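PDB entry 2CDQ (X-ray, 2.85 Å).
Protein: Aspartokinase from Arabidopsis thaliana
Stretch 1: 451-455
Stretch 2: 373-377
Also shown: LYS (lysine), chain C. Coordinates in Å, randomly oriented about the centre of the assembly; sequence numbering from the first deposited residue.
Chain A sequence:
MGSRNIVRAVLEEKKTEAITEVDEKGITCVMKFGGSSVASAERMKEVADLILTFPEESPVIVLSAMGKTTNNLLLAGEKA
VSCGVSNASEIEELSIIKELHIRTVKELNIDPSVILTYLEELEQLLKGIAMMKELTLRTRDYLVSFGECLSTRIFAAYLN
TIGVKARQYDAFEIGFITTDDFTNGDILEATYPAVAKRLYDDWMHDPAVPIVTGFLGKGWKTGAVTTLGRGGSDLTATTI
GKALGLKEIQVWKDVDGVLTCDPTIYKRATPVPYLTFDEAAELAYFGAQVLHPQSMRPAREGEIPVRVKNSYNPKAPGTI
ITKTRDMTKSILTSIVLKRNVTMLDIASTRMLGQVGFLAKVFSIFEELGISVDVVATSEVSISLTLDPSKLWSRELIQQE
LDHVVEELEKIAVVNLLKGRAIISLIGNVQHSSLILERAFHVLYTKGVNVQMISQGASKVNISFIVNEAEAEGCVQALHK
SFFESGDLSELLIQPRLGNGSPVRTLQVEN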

# COMPACT_ATOMS: atom_id res chain seq x y z
N GLN A 451 -5.53 10.17 -9.87
CA GLN A 451 -6.29 9.94 -8.64
C GLN A 451 -5.51 9.19 -7.56
O GLN A 451 -5.79 9.35 -6.37
CB GLN A 451 -7.58 9.19 -8.94
CG GLN A 451 -8.62 9.98 -9.71
CD GLN A 451 -9.62 9.08 -10.38
OE1 GLN A 451 -10.33 8.32 -9.71
NE2 GLN A 451 -9.68 9.13 -11.71
N MET A 452 -4.54 8.38 -7.98
CA MET A 452 -3.77 7.55 -7.05
C MET A 452 -2.39 7.28 -7.64
O MET A 452 -2.28 6.91 -8.82
CB MET A 452 -4.54 6.25 -6.79
CG MET A 452 -3.85 5.23 -5.91
SD MET A 452 -4.98 3.88 -5.49
CE MET A 452 -3.84 2.66 -4.86
N ILE A 453 -1.35 7.48 -6.84
CA ILE A 453 0.03 7.23 -7.28
C ILE A 453 0.68 6.18 -6.37
O ILE A 453 0.45 6.19 -5.16
CB ILE A 453 0.88 8.54 -7.32
CG1 ILE A 453 0.12 9.68 -8.00
CG2 ILE A 453 2.21 8.32 -8.04
CD1 ILE A 453 0.61 11.07 -7.66
N SER A 454 1.46 5.28 -6.96
CA SER A 454 2.12 4.23 -6.18
C SER A 454 3.43 3.72 -6.79
O SER A 454 3.43 3.08 -7.85
CB SER A 454 1.15 3.06 -5.93
OG SER A 454 1.74 2.06 -5.12
N GLN A 455 4.53 4.03 -6.12
CA GLN A 455 5.85 3.51 -6.48
C GLN A 455 6.53 2.91 -5.25
O GLN A 455 6.61 3.56 -4.21
CB GLN A 455 6.74 4.60 -7.07
CG GLN A 455 8.17 4.16 -7.34
CD GLN A 455 9.03 5.26 -7.92
OE1 GLN A 455 8.78 5.75 -9.02
NE2 GLN A 455 10.06 5.65 -7.19
N LYS C . -1.67 -11.25 -2.44
CA LYS C . -2.05 -9.91 -2.92
C LYS C . -3.55 -9.87 -2.74
O LYS C . -4.11 -10.63 -1.94
CB LYS C . -1.67 -9.75 -4.40
CG LYS C . -1.23 -8.33 -4.79
CD LYS C . 0.11 -7.93 -4.21
CE LYS C . 0.44 -6.46 -4.50
NZ LYS C . 0.81 -6.15 -5.92
OXT LYS C . -4.23 -9.08 -3.40
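Stretch 2 (373-377) DVVAT

The two strands meet nearly at right angles, their N-to-C directions 102° apart, and a single hydrogen bond joins them, running from a side chain to the backbone. Ser 454 donates it: its OG lies 2.8 Å from Val 375 O. With the axes crossing so steeply, the two backbones do not pair as neighbours in a sheet, and the serine hydroxyl reaches across to a carbonyl of the other strand instead.

Residues 373-377 lie within a longer strand that extends beyond both ends of the stretch. From Val 374 to Thr 377 the backbone is extended, with phi between -90° and -144° and psi between 140° and 170°; Asp 373 departs from this, its psi being -86°. In stretch 1, Ile 453 to Gln 455 are also extended. The axes approach to 6.6 Å, and the nearest CA atoms are those of Ser 454 and Ala 376, 5.8 Å apart.

Side chains alternate along stretch 2. The CA-to-CB bonds of Val 374 and Ala 376 point toward stretch 1, while those of Val 375 and Thr 377 point away, so Val 375 meets Ser 454 through its carbonyl. Met 452, with all three chi angles t, extends its side chain to the crossing strand. Its CE sits 3.8 Å from both Val 374 CG1 and Ala 376 CB, and 3.5 Å from Ala 376 N, so the methyl packs against backbone as well as side chains. Ser 454 CB adds a contact of 3.7 Å with Val 374 CG1, and Ala 376 CB lies 3.6 Å from Ile 453 O. The contact buries 212 Å² between the stretches, both sides summed.

Asp 373 takes no part in this packing; its carbonyl O accepts a hydrogen bond from NZ of the bound lysine at 3.0 Å.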

# COMPACT_ATOMS: atom_id res chain seq x y z
N ASP A 373 -4.49 -5.43 -6.33
CA ASP A 373 -3.34 -5.12 -7.19
C ASP A 373 -2.48 -3.98 -6.61
O ASP A 373 -1.50 -4.24 -5.90
CB ASP A 373 -3.83 -4.78 -8.61
CG ASP A 373 -2.69 -4.53 -9.59
OD1 ASP A 373 -2.96 -3.92 -10.64
OD2 ASP A 373 -1.53 -4.94 -9.33
N VAL A 374 -2.86 -2.74 -6.91
CA VAL A 374 -2.09 -1.56 -6.52
C VAL A 374 -2.56 -1.06 -5.14
O VAL A 374 -3.75 -1.11 -4.84
CB VAL A 374 -2.22 -0.46 -7.60
CG1 VAL A 374 -1.49 0.81 -7.22
CG2 VAL A 374 -1.72 -0.98 -8.93
N VAL A 375 -1.62 -0.59 -4.32
CA VAL A 375 -1.94 -0.08 -2.97
C VAL A 375 -1.20 1.22 -2.69
O VAL A 375 -0.02 1.37 -3.05
CB VAL A 375 -1.65 -1.13 -1.84
CG1 VAL A 375 -1.81 -0.51 -0.46
CG2 VAL A 375 -2.56 -2.34 -1.96
N ALA A 376 -1.90 2.16 -2.05
CA ALA A 376 -1.31 3.39 -1.55
C ALA A 376 -1.99 3.77 -0.24
O ALA A 376 -3.00 3.17 0.13
CB ALA A 376 -1.45 4.51 -2.57
N THR A 377 -1.43 4.76 0.46
CA THR A 377 -1.94 5.15 1.77
C THR A 377 -1.93 6.66 1.96
O THR A 377 -1.28 7.37 1.20
CB THR A 377 -1.08 4.57 2.89
OG1 THR A 377 0.30 4.81 2.59
CG2 THR A 377 -1.31 3.06 3.03